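Local coordinates for centrosomal protein of 104 kDa (Homo sapiens, PDB 5LPH) that is required for ciliogenesis and for structural integrity at the ciliary tip, the piece described being its tubulin-binding TOG domain, at residues A161-L169 against L202-L210; V222-L230 against E239-D247. All coordinates share one frame; numbering follows the deposited sequence.

Contact 1 of 2, residues A161-L169 against L202-L210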
ATOM      1  N   ALA A 161      -1.227  -4.699   6.121  1.00 34.99           N
ATOM      2  CA  ALA A 161      -2.051  -3.514   6.385  1.00 36.97           C
ATOM      3  C   ALA A 161      -1.408  -2.581   7.407  1.00 37.65           C
ATOM      4  O   ALA A 161      -1.350  -1.368   7.191  1.00 40.84           O
ATOM      5  CB  ALA A 161      -3.448  -3.908   6.837  1.00 37.29           C
ATOM      6  N   ASN A 162      -0.913  -3.136   8.507  1.00 37.70           N
ATOM      7  CA  ASN A 162      -0.203  -2.327   9.509  1.00 39.30           C
ATOM      8  C   ASN A 162       1.015  -1.594   8.926  1.00 39.41           C
ATOM      9  O   ASN A 162       1.255  -0.437   9.280  1.00 39.45           O
ATOM     10  CB  ASN A 162       0.225  -3.177  10.715  1.00 40.58           C
ATOM     11  CG  ASN A 162      -0.938  -3.536  11.634  1.00 42.36           C
ATOM     12  OD1 ASN A 162      -2.012  -2.933  11.587  1.00 42.29           O
ATOM     13  ND2 ASN A 162      -0.711  -4.513  12.501  1.00 44.38           N
ATOM     14  N   PHE A 163       1.768  -2.248   8.031  1.00 38.48           N
ATOM     15  CA  PHE A 163       2.925  -1.596   7.398  1.00 39.07           C
ATOM     16  C   PHE A 163       2.515  -0.423   6.500  1.00 38.04           C
ATOM     17  O   PHE A 163       3.197   0.599   6.484  1.00 39.70           O
ATOM     18  CB  PHE A 163       3.782  -2.580   6.589  1.00 38.90           C
ATOM     19  CG  PHE A 163       5.099  -1.988   6.121  1.00 38.84           C
ATOM     20  CD1 PHE A 163       6.222  -1.984   6.946  1.00 38.83           C
ATOM     21  CD2 PHE A 163       5.205  -1.399   4.868  1.00 39.07           C
ATOM     22  CE1 PHE A 163       7.422  -1.423   6.516  1.00 39.50           C
ATOM     23  CE2 PHE A 163       6.401  -0.838   4.433  1.00 40.01           C
ATOM     24  CZ  PHE A 163       7.512  -0.844   5.256  1.00 39.04           C
ATOM     25  N   ILE A 164       1.419  -0.581   5.760  1.00 37.43           N
ATOM     26  CA  ILE A 164       0.895   0.478   4.885  1.00 38.42           C
ATOM     27  C   ILE A 164       0.486   1.700   5.720  1.00 41.10           C
ATOM     28  O   ILE A 164       0.810   2.839   5.376  1.00 42.09           O
ATOM     29  CB  ILE A 164      -0.293  -0.026   4.029  1.00 37.48           C
ATOM     30  CG1 ILE A 164       0.188  -1.095   3.039  1.00 35.95           C
ATOM     31  CG2 ILE A 164      -0.951   1.128   3.268  1.00 37.95           C
ATOM     32  CD1 ILE A 164      -0.906  -1.801   2.265  1.00 35.50           C
ATOM     33  N   GLN A 165      -0.197   1.435   6.828  1.00 44.62           N
ATOM     34  CA  GLN A 165      -0.585   2.461   7.805  1.00 47.48           C
ATOM     35  C   GLN A 165       0.641   3.159   8.417  1.00 49.41           C
ATOM     36  O   GLN A 165       0.664   4.381   8.548  1.00 49.43           O
ATOM     37  CB  GLN A 165      -1.477   1.824   8.868  1.00 49.15           C
ATOM     38  CG  GLN A 165      -2.552   2.692   9.499  1.00 51.58           C
ATOM     39  CD  GLN A 165      -3.397   1.907  10.491  1.00 52.78           C
ATOM     40  OE1 GLN A 165      -3.788   0.762  10.225  1.00 57.20           O
ATOM     41  NE2 GLN A 165      -3.693   2.516  11.633  1.00 54.36           N
ATOM     42  N   GLU A 166       1.668   2.374   8.741  1.00 50.25           N
ATOM     43  CA  GLU A 166       2.942   2.882   9.259  1.00 52.63           C
ATOM     44  C   GLU A 166       3.639   3.827   8.265  1.00 52.92           C
ATOM     45  O   GLU A 166       4.111   4.897   8.657  1.00 55.79           O
ATOM     46  CB  GLU A 166       3.864   1.707   9.602  1.00 55.10           C
ATOM     47  CG  GLU A 166       4.921   1.998  10.651  1.00 57.18           C
ATOM     48  CD  GLU A 166       5.767   0.778  10.986  1.00 59.74           C
ATOM     49  OE1 GLU A 166       5.238  -0.364  10.962  1.00 62.90           O
ATOM     50  OE2 GLU A 166       6.971   0.965  11.277  1.00 60.82           O
HETATM   51  N   MSE A 167       3.697   3.438   6.990  1.00 52.89           N
HETATM   52  CA  MSE A 167       4.326   4.267   5.948  1.00 55.28           C
HETATM   53  C   MSE A 167       3.510   5.499   5.655  1.00 52.36           C
HETATM   54  O   MSE A 167       4.074   6.579   5.499  1.00 52.53           O
HETATM   55  CB  MSE A 167       4.536   3.560   4.603  1.00 59.10           C
HETATM   56  CG  MSE A 167       5.659   2.552   4.455  1.00 64.29           C
HETATM   57 SE   MSE A 167       5.946   2.380   2.497  1.00 74.33          SE
HETATM   58  CE  MSE A 167       4.226   1.587   1.940  1.00 71.42           C
ATOM     59  N   ALA A 168       2.185   5.360   5.587  1.00 50.23           N
ATOM     60  CA  ALA A 168       1.292   6.500   5.343  1.00 51.10           C
ATOM     61  C   ALA A 168       1.456   7.653   6.345  1.00 53.09           C
ATOM     62  O   ALA A 168       1.180   8.811   6.001  1.00 54.87           O
ATOM     63  CB  ALA A 168      -0.159   6.042   5.308  1.00 50.10           C
ATOM     64  N   LEU A 169       1.893   7.330   7.566  1.00 55.61           N
ATOM     65  CA  LEU A 169       2.099   8.318   8.630  1.00 59.55           C
ATOM     66  C   LEU A 169       3.566   8.755   8.859  1.00 61.07           C
ATOM     67  O   LEU A 169       3.797   9.690   9.627  1.00 62.16           O
ATOM     68  CB  LEU A 169       1.458   7.808   9.936  1.00 59.07           C
ATOM     69  CG  LEU A 169      -0.089   7.823   9.919  1.00 60.20           C
ATOM     70  CD1 LEU A 169      -0.796   6.755  10.760  1.00 59.98           C
ATOM     71  CD2 LEU A 169      -0.554   9.220  10.308  1.00 62.65           C
ATOM     72  N   LEU A 202      -8.449  -0.062   5.775  1.00 39.35           N
ATOM     73  CA  LEU A 202      -7.354   0.911   5.678  1.00 40.47           C
ATOM     74  C   LEU A 202      -7.849   2.324   5.381  1.00 41.12           C
ATOM     75  O   LEU A 202      -7.337   3.287   5.950  1.00 39.43           O
ATOM     76  CB  LEU A 202      -6.344   0.503   4.601  1.00 39.85           C
ATOM     77  CG  LEU A 202      -5.368  -0.602   4.993  1.00 40.72           C
ATOM     78  CD1 LEU A 202      -4.725  -1.218   3.757  1.00 40.97           C
ATOM     79  CD2 LEU A 202      -4.308  -0.061   5.937  1.00 41.57           C
ATOM     80  N   LEU A 203      -8.834   2.434   4.488  1.00 42.19           N
ATOM     81  CA  LEU A 203      -9.442   3.713   4.151  1.00 43.87           C
ATOM     82  C   LEU A 203     -10.050   4.361   5.390  1.00 44.60           C
ATOM     83  O   LEU A 203      -9.704   5.493   5.722  1.00 45.14           O
ATOM     84  CB  LEU A 203     -10.505   3.539   3.065  1.00 46.06           C
ATOM     85  CG  LEU A 203     -11.325   4.764   2.642  1.00 48.35           C
ATOM     86  CD1 LEU A 203     -10.439   5.934   2.263  1.00 49.82           C
ATOM     87  CD2 LEU A 203     -12.216   4.390   1.473  1.00 48.84           C
ATOM     88  N   ALA A 204     -10.923   3.630   6.083  1.00 43.47           N
ATOM     89  CA  ALA A 204     -11.564   4.145   7.296  1.00 43.40           C
ATOM     90  C   ALA A 204     -10.559   4.555   8.375  1.00 44.84           C
ATOM     91  O   ALA A 204     -10.698   5.628   8.967  1.00 48.20           O
ATOM     92  CB  ALA A 204     -12.570   3.144   7.853  1.00 43.16           C
ATOM     93  N   ARG A 205      -9.548   3.724   8.623  1.00 45.11           N
ATOM     94  CA  ARG A 205      -8.564   4.017   9.685  1.00 46.50           C
ATOM     95  C   ARG A 205      -7.669   5.211   9.349  1.00 45.58           C
ATOM     96  O   ARG A 205      -7.416   6.041  10.216  1.00 43.24           O
ATOM     97  CB  ARG A 205      -7.711   2.785  10.036  1.00 48.16           C
ATOM     98  CG  ARG A 205      -8.463   1.708  10.816  1.00 50.13           C
ATOM     99  CD  ARG A 205      -7.529   0.659  11.421  1.00 51.48           C
ATOM    100  NE  ARG A 205      -6.717  -0.040  10.419  1.00 51.94           N
ATOM    101  CZ  ARG A 205      -7.134  -1.040   9.632  1.00 52.10           C
ATOM    102  NH1 ARG A 205      -8.383  -1.512   9.690  1.00 51.85           N
ATOM    103  NH2 ARG A 205      -6.282  -1.581   8.764  1.00 52.44           N
ATOM    104  N   LEU A 206      -7.207   5.298   8.102  1.00 46.87           N
ATOM    105  CA  LEU A 206      -6.331   6.404   7.680  1.00 48.23           C
ATOM    106  C   LEU A 206      -7.072   7.719   7.429  1.00 48.71           C
ATOM    107  O   LEU A 206      -6.509   8.789   7.654  1.00 46.79           O
ATOM    108  CB  LEU A 206      -5.499   6.030   6.452  1.00 48.69           C
ATOM    109  CG  LEU A 206      -4.283   5.159   6.760  1.00 50.81           C
ATOM    110  CD1 LEU A 206      -3.718   4.589   5.472  1.00 51.62           C
ATOM    111  CD2 LEU A 206      -3.215   5.934   7.524  1.00 51.42           C
ATOM    112  N   LEU A 207      -8.321   7.632   6.974  1.00 50.29           N
ATOM    113  CA  LEU A 207      -9.210   8.797   6.885  1.00 52.86           C
ATOM    114  C   LEU A 207      -9.374   9.478   8.249  1.00 54.50           C
ATOM    115  O   LEU A 207      -9.273  10.693   8.343  1.00 55.83           O
ATOM    116  CB  LEU A 207     -10.574   8.374   6.321  1.00 54.27           C
ATOM    117  CG  LEU A 207     -11.691   9.394   6.107  1.00 56.38           C
ATOM    118  CD1 LEU A 207     -11.222  10.539   5.223  1.00 56.35           C
ATOM    119  CD2 LEU A 207     -12.888   8.679   5.487  1.00 57.10           C
ATOM    120  N   LYS A 208      -9.609   8.688   9.296  1.00 57.35           N
ATOM    121  CA  LYS A 208      -9.697   9.204  10.673  1.00 60.44           C
ATOM    122  C   LYS A 208      -8.371   9.778  11.187  1.00 61.42           C
ATOM    123  O   LYS A 208      -8.371  10.788  11.884  1.00 65.52           O
ATOM    124  CB  LYS A 208     -10.254   8.142  11.641  1.00 64.21           C
ATOM    125  CG  LYS A 208     -11.691   7.769  11.300  1.00 69.17           C
ATOM    126  CD  LYS A 208     -12.156   6.505  12.001  1.00 73.96           C
ATOM    127  CE  LYS A 208     -13.537   6.086  11.513  1.00 77.16           C
ATOM    128  NZ  LYS A 208     -14.339   5.440  12.589  1.00 79.10           N
ATOM    129  N   ASP A 209      -7.250   9.153  10.830  1.00 62.21           N
ATOM    130  CA  ASP A 209      -5.922   9.617  11.267  1.00 64.03           C
ATOM    131  C   ASP A 209      -5.419  10.848  10.497  1.00 63.42           C
ATOM    132  O   ASP A 209      -4.814  11.732  11.093  1.00 63.97           O
ATOM    133  CB  ASP A 209      -4.876   8.490  11.158  1.00 67.54           C
ATOM    134  CG  ASP A 209      -5.203   7.271  12.027  1.00 71.01           C
ATOM    135  OD1 ASP A 209      -5.929   7.397  13.039  1.00 72.80           O
ATOM    136  OD2 ASP A 209      -4.731   6.166  11.678  1.00 74.04           O
ATOM    137  N   LEU A 210      -5.656  10.890   9.184  1.00 62.87           N
ATOM    138  CA  LEU A 210      -5.118  11.941   8.300  1.00 62.32           C
ATOM    139  C   LEU A 210      -6.110  13.048   7.935  1.00 65.06           C
ATOM    140  O   LEU A 210      -5.696  14.174   7.653  1.00 62.73           O
ATOM    141  CB  LEU A 210      -4.605  11.322   7.000  1.00 61.41           C
ATOM    142  CG  LEU A 210      -3.452  10.325   7.096  1.00 60.23           C
ATOM    143  CD1 LEU A 210      -3.194   9.688   5.740  1.00 59.75           C
ATOM    144  CD2 LEU A 210      -2.196  11.004   7.611  1.00 60.65           C
TER
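Gln165 and Arg205 meet because both chains are turned to bring polar ends together above the leucines: the glutamine leaves its helix with a first torsion of -148° and then runs extended beyond CG, while the arginine bends at its third torsion (-59°) and crosses the glutamine at about a right angle, the guanidinium and amide planes 40° apart. Arg205 NE donates to Gln165 OE1 over 3.0 Å in a nearly straight bond that lies in the guanidinium plane. Seen from the amide, the donor stands well above the carbonyl plane, so the bond uses the guanidinium's geometry better than the oxygen's. Ala161 CB sits at the same guanidinium edge, and the CA of Leu202 lies over one face, offset toward the rim. The glutamine is a knob set among Leu202, Arg205, Leu206 and Asp209, and its aliphatic part is used too: CG rests 3.9 Å from Leu206 CD2.

The two helices are neighbours in the alpha-solenoid of the TOG domain, 161-169 belonging to its first HEAT repeat; they run roughly parallel, the segment axes coming no nearer than 11.0 Å, so longer side chains must bridge the interval. Leu202 CD2 covers Ala161 CB, and its CD1 meets Ile164 CD1. One turn on, both methyls of Leu206 lie 3.8 Å from Ala168 CB. At the end of the row, Leu169 CD2 closes on Leu210 CD2 at 3.6 Å, while Leu183 of helix 178-183 also packs on Leu202 and Leu206.

Contact 2 of 2, residues V222-L230 against E239-D247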
ATOM      1  N   VAL A 222     -13.292  10.193  -1.748  1.00 54.28           N
ATOM      2  CA  VAL A 222     -13.862   9.295  -0.722  1.00 52.42           C
ATOM      3  C   VAL A 222     -15.309   8.877  -1.049  1.00 53.23           C
ATOM      4  O   VAL A 222     -15.657   7.693  -0.984  1.00 50.41           O
ATOM      5  CB  VAL A 222     -13.790   9.944   0.686  1.00 53.33           C
ATOM      6  CG1 VAL A 222     -14.605   9.169   1.716  1.00 53.44           C
ATOM      7  CG2 VAL A 222     -12.343  10.088   1.153  1.00 52.65           C
HETATM    8  N   MSE A 223     -16.151   9.853  -1.382  1.00 57.11           N
HETATM    9  CA  MSE A 223     -17.578   9.595  -1.677  1.00 59.51           C
HETATM   10  C   MSE A 223     -17.743   8.868  -2.982  1.00 58.74           C
HETATM   11  O   MSE A 223     -18.563   7.957  -3.086  1.00 57.86           O
HETATM   12  CB  MSE A 223     -18.370  10.908  -1.717  1.00 62.23           C
HETATM   13  CG  MSE A 223     -18.479  11.578  -0.344  1.00 65.41           C
HETATM   14 SE   MSE A 223     -19.480  10.496   0.968  1.00 71.35          SE
HETATM   15  CE  MSE A 223     -20.986   9.908  -0.159  1.00 65.59           C
ATOM     16  N   LYS A 224     -16.972   9.281  -3.989  1.00 59.70           N
ATOM     17  CA  LYS A 224     -16.894   8.587  -5.285  1.00 60.39           C
ATOM     18  C   LYS A 224     -16.617   7.094  -5.075  1.00 58.31           C
ATOM     19  O   LYS A 224     -17.296   6.260  -5.660  1.00 58.31           O
ATOM     20  CB  LYS A 224     -15.807   9.252  -6.147  1.00 61.37           C
ATOM     21  CG  LYS A 224     -15.432   8.663  -7.509  1.00 63.38           C
ATOM     22  CD  LYS A 224     -16.464   7.870  -8.270  1.00 65.60           C
ATOM     23  CE  LYS A 224     -16.001   7.583  -9.695  1.00 66.19           C
ATOM     24  NZ  LYS A 224     -16.726   6.431 -10.297  1.00 66.88           N
ATOM     25  N   PHE A 225     -15.643   6.776  -4.219  1.00 58.18           N
ATOM     26  CA  PHE A 225     -15.311   5.380  -3.858  1.00 58.02           C
ATOM     27  C   PHE A 225     -16.442   4.664  -3.115  1.00 55.30           C
ATOM     28  O   PHE A 225     -16.828   3.544  -3.475  1.00 50.17           O
ATOM     29  CB  PHE A 225     -14.021   5.345  -3.004  1.00 59.23           C
ATOM     30  CG  PHE A 225     -13.663   3.976  -2.474  1.00 61.18           C
ATOM     31  CD1 PHE A 225     -13.045   3.042  -3.294  1.00 62.31           C
ATOM     32  CD2 PHE A 225     -13.937   3.619  -1.149  1.00 61.34           C
ATOM     33  CE1 PHE A 225     -12.717   1.780  -2.811  1.00 62.46           C
ATOM     34  CE2 PHE A 225     -13.612   2.360  -0.664  1.00 61.69           C
ATOM     35  CZ  PHE A 225     -12.999   1.439  -1.495  1.00 62.55           C
ATOM     36  N   SER A 226     -16.964   5.316  -2.079  1.00 55.05           N
ATOM     37  CA  SER A 226     -17.983   4.699  -1.223  1.00 57.25           C
ATOM     38  C   SER A 226     -19.288   4.400  -1.961  1.00 58.23           C
ATOM     39  O   SER A 226     -19.847   3.304  -1.823  1.00 58.33           O
ATOM     40  CB  SER A 226     -18.268   5.595  -0.023  1.00 59.22           C
ATOM     41  OG  SER A 226     -17.106   5.755   0.773  1.00 61.22           O
ATOM     42  N   VAL A 227     -19.760   5.370  -2.749  1.00 61.43           N
ATOM     43  CA  VAL A 227     -20.991   5.211  -3.545  1.00 63.68           C
ATOM     44  C   VAL A 227     -20.828   4.096  -4.591  1.00 62.40           C
ATOM     45  O   VAL A 227     -21.756   3.327  -4.825  1.00 64.25           O
ATOM     46  CB  VAL A 227     -21.444   6.554  -4.197  1.00 64.39           C
ATOM     47  CG1 VAL A 227     -22.583   6.349  -5.197  1.00 64.93           C
ATOM     48  CG2 VAL A 227     -21.873   7.556  -3.127  1.00 62.49           C
ATOM     49  N   SER A 228     -19.654   4.013  -5.213  1.00 63.28           N
ATOM     50  CA  SER A 228     -19.343   2.921  -6.145  1.00 64.87           C
ATOM     51  C   SER A 228     -19.371   1.538  -5.469  1.00 65.04           C
ATOM     52  O   SER A 228     -19.834   0.562  -6.058  1.00 63.17           O
ATOM     53  CB  SER A 228     -17.977   3.150  -6.790  1.00 65.47           C
ATOM     54  OG  SER A 228     -17.726   2.172  -7.788  1.00 67.09           O
ATOM     55  N   ALA A 229     -18.885   1.474  -4.229  1.00 66.81           N
ATOM     56  CA  ALA A 229     -18.879   0.234  -3.438  1.00 68.70           C
ATOM     57  C   ALA A 229     -20.279  -0.287  -3.072  1.00 71.23           C
ATOM     58  O   ALA A 229     -20.441  -1.492  -2.826  1.00 70.02           O
ATOM     59  CB  ALA A 229     -18.052   0.424  -2.179  1.00 68.51           C
ATOM     60  N   LEU A 230     -21.285   0.598  -3.047  1.00 71.42           N
ATOM     61  CA  LEU A 230     -22.681   0.177  -2.818  1.00 70.50           C
ATOM     62  C   LEU A 230     -23.242  -0.782  -3.878  1.00 70.46           C
ATOM     63  O   LEU A 230     -24.251  -1.429  -3.632  1.00 72.43           O
ATOM     64  CB  LEU A 230     -23.612   1.393  -2.672  1.00 69.07           C
ATOM     65  CG  LEU A 230     -23.407   2.285  -1.445  1.00 69.82           C
ATOM     66  CD1 LEU A 230     -24.192   3.582  -1.588  1.00 69.82           C
ATOM     67  CD2 LEU A 230     -23.813   1.561  -0.169  1.00 69.91           C
ATOM     68  N   GLU A 239     -22.332  -3.108   3.052  1.00 65.12           N
ATOM     69  CA  GLU A 239     -22.623  -2.692   4.425  1.00 67.10           C
ATOM     70  C   GLU A 239     -21.560  -1.736   4.998  1.00 63.06           C
ATOM     71  O   GLU A 239     -21.899  -0.805   5.725  1.00 61.11           O
ATOM     72  CB  GLU A 239     -22.796  -3.915   5.337  1.00 73.29           C
ATOM     73  CG  GLU A 239     -23.380  -3.603   6.713  1.00 80.27           C
ATOM     74  CD  GLU A 239     -23.474  -4.823   7.623  1.00 86.92           C
ATOM     75  OE1 GLU A 239     -23.021  -5.924   7.238  1.00 91.06           O
ATOM     76  OE2 GLU A 239     -24.003  -4.679   8.746  1.00 91.09           O
ATOM     77  N   THR A 240     -20.287  -1.964   4.679  1.00 60.33           N
ATOM     78  CA  THR A 240     -19.201  -1.084   5.148  1.00 61.35           C
ATOM     79  C   THR A 240     -19.233   0.277   4.432  1.00 62.60           C
ATOM     80  O   THR A 240     -18.907   1.307   5.025  1.00 63.28           O
ATOM     81  CB  THR A 240     -17.800  -1.721   4.973  1.00 61.54           C
ATOM     82  OG1 THR A 240     -17.822  -3.098   5.370  1.00 58.79           O
ATOM     83  CG2 THR A 240     -16.743  -0.966   5.802  1.00 60.52           C
ATOM     84  N   ALA A 241     -19.616   0.280   3.157  1.00 65.41           N
ATOM     85  CA  ALA A 241     -19.800   1.534   2.403  1.00 67.16           C
ATOM     86  C   ALA A 241     -20.843   2.440   3.063  1.00 66.33           C
ATOM     87  O   ALA A 241     -20.637   3.660   3.180  1.00 68.30           O
ATOM     88  CB  ALA A 241     -20.195   1.241   0.968  1.00 66.80           C
ATOM     89  N   VAL A 242     -21.944   1.832   3.508  1.00 64.93           N
ATOM     90  CA  VAL A 242     -22.988   2.544   4.252  1.00 65.16           C
ATOM     91  C   VAL A 242     -22.374   3.206   5.489  1.00 66.44           C
ATOM     92  O   VAL A 242     -22.558   4.404   5.700  1.00 67.92           O
ATOM     93  CB  VAL A 242     -24.161   1.601   4.637  1.00 65.01           C
ATOM     94  CG1 VAL A 242     -25.096   2.244   5.656  1.00 66.39           C
ATOM     95  CG2 VAL A 242     -24.941   1.176   3.395  1.00 64.43           C
ATOM     96  N   ARG A 243     -21.627   2.429   6.275  1.00 67.48           N
ATOM     97  CA  ARG A 243     -20.968   2.931   7.495  1.00 69.02           C
ATOM     98  C   ARG A 243     -20.018   4.118   7.260  1.00 65.12           C
ATOM     99  O   ARG A 243     -19.968   5.034   8.080  1.00 62.63           O
ATOM    100  CB  ARG A 243     -20.221   1.800   8.217  1.00 73.87           C
ATOM    101  CG  ARG A 243     -21.131   0.770   8.887  1.00 77.56           C
ATOM    102  CD  ARG A 243     -20.374  -0.477   9.320  1.00 80.58           C
ATOM    103  NE  ARG A 243     -19.413  -0.195  10.396  1.00 85.26           N
ATOM    104  CZ  ARG A 243     -18.132  -0.573  10.386  1.00 87.48           C
ATOM    105  NH1 ARG A 243     -17.632  -1.265   9.366  1.00 88.32           N
ATOM    106  NH2 ARG A 243     -17.341  -0.263  11.411  1.00 88.05           N
ATOM    107  N   ILE A 244     -19.279   4.104   6.148  1.00 65.10           N
ATOM    108  CA  ILE A 244     -18.375   5.218   5.792  1.00 66.16           C
ATOM    109  C   ILE A 244     -19.153   6.463   5.361  1.00 64.02           C
ATOM    110  O   ILE A 244     -18.797   7.581   5.744  1.00 63.12           O
ATOM    111  CB  ILE A 244     -17.360   4.832   4.692  1.00 68.07           C
ATOM    112  CG1 ILE A 244     -16.435   3.726   5.209  1.00 71.27           C
ATOM    113  CG2 ILE A 244     -16.532   6.047   4.261  1.00 68.03           C
ATOM    114  CD1 ILE A 244     -15.442   3.204   4.194  1.00 71.99           C
ATOM    115  N   ILE A 245     -20.209   6.266   4.575  1.00 63.56           N
ATOM    116  CA  ILE A 245     -21.073   7.377   4.149  1.00 65.34           C
ATOM    117  C   ILE A 245     -21.701   8.082   5.364  1.00 67.23           C
ATOM    118  O   ILE A 245     -21.723   9.317   5.409  1.00 67.22           O
ATOM    119  CB  ILE A 245     -22.163   6.905   3.148  1.00 63.60           C
ATOM    120  CG1 ILE A 245     -21.511   6.521   1.813  1.00 61.70           C
ATOM    121  CG2 ILE A 245     -23.205   7.994   2.902  1.00 63.79           C
ATOM    122  CD1 ILE A 245     -22.347   5.590   0.964  1.00 60.63           C
ATOM    123  N   LEU A 246     -22.185   7.304   6.338  1.00 68.89           N
ATOM    124  CA  LEU A 246     -22.754   7.864   7.573  1.00 71.92           C
ATOM    125  C   LEU A 246     -21.707   8.635   8.392  1.00 75.87           C
ATOM    126  O   LEU A 246     -22.012   9.698   8.930  1.00 78.60           O
ATOM    127  CB  LEU A 246     -23.413   6.776   8.435  1.00 71.57           C
ATOM    128  CG  LEU A 246     -24.629   6.032   7.866  1.00 73.57           C
ATOM    129  CD1 LEU A 246     -25.056   4.914   8.806  1.00 74.31           C
ATOM    130  CD2 LEU A 246     -25.800   6.966   7.605  1.00 73.42           C
ATOM    131  N   ASP A 247     -20.484   8.105   8.479  1.00 80.33           N
ATOM    132  CA  ASP A 247     -19.366   8.806   9.143  1.00 84.53           C
ATOM    133  C   ASP A 247     -19.011  10.130   8.463  1.00 85.59           C
ATOM    134  O   ASP A 247     -18.686  11.106   9.142  1.00 85.99           O
ATOM    135  CB  ASP A 247     -18.107   7.922   9.225  1.00 87.71           C
ATOM    136  CG  ASP A 247     -18.196   6.843  10.310  1.00 91.48           C
ATOM    137  OD1 ASP A 247     -19.127   6.865  11.143  1.00 91.76           O
ATOM    138  OD2 ASP A 247     -17.306   5.966  10.339  1.00 94.96           O
TER
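Ser226 and Ala241 mark the closest passage of the two helices: their CA atoms are 5.1 Å apart, and Ala241 CB sits against the carbonyl oxygen of Ser226 at 3.5 Å. Small residues make this possible, for Ala229 CB also faces Ala241 CB, and the axes approach to 8.6 Å. The serine side chain takes part with both its atoms. Its OG lies against Ile244 CG2, while its CB meets Ile245 CG1 at 3.8 Å.

Leu230 and Ile245 are the larger pieces of the interface. They reach toward each other tip to tip, Leu230 CD1 to Ile245 CD1 at 3.7 Å, while the other leucine methyl, CD2, is shared between Ala241 CB and Val242 CG2. Nearer the start of 222-230, the selenomethionine at Met223, bent at its second and third torsions, brings CE across Ile245 CG1 at about a right angle.

The hydroxyl of Ser226 is turned back on its own helix: with OG beside the backbone N (chi1 -62°), it donates to Val222 O at 3.0 Å. That oxygen also accepts from Ser226 N, the two donors coming from opposite faces of its plane, so a polar group buried among aliphatic carbons is satisfied locally. A leucine here, lacking the hydroxyl bonded to Val222 O, would probably crowd Ile244 and Ile245 and disturb the close approach of the helices. Farther out, Tyr273 and Ile276 of helix 271-283 pack on Leu230, Phe280 of the same helix covers Ile245, and Met200 of helix 193-210 touches Ala229. Crossing at -147°, the antiparallel pair is the helical hairpin of a HEAT repeat, here the second HEAT repeat of the TOG domain.

How the contacts relate
Contact 1 comes first along the chain and closes before contact 2 opens; their centres lie about 17 Å apart. Helix 193-210 carries the second half of contact 1 and is followed directly by helix 219-229, which carries the first half of contact 2. The two sites touch there: Leu203 packs on Phe225 and Leu207 on Val222. Contact 1 joins roughly parallel helices that lie side by side, whereas contact 2 pairs the antiparallel helices of the second HEAT repeat. Between them they supply two ways of packing helices, parallel neighbours and antiparallel hairpin, from which this all-helical TOG domain builds its elongated solenoid.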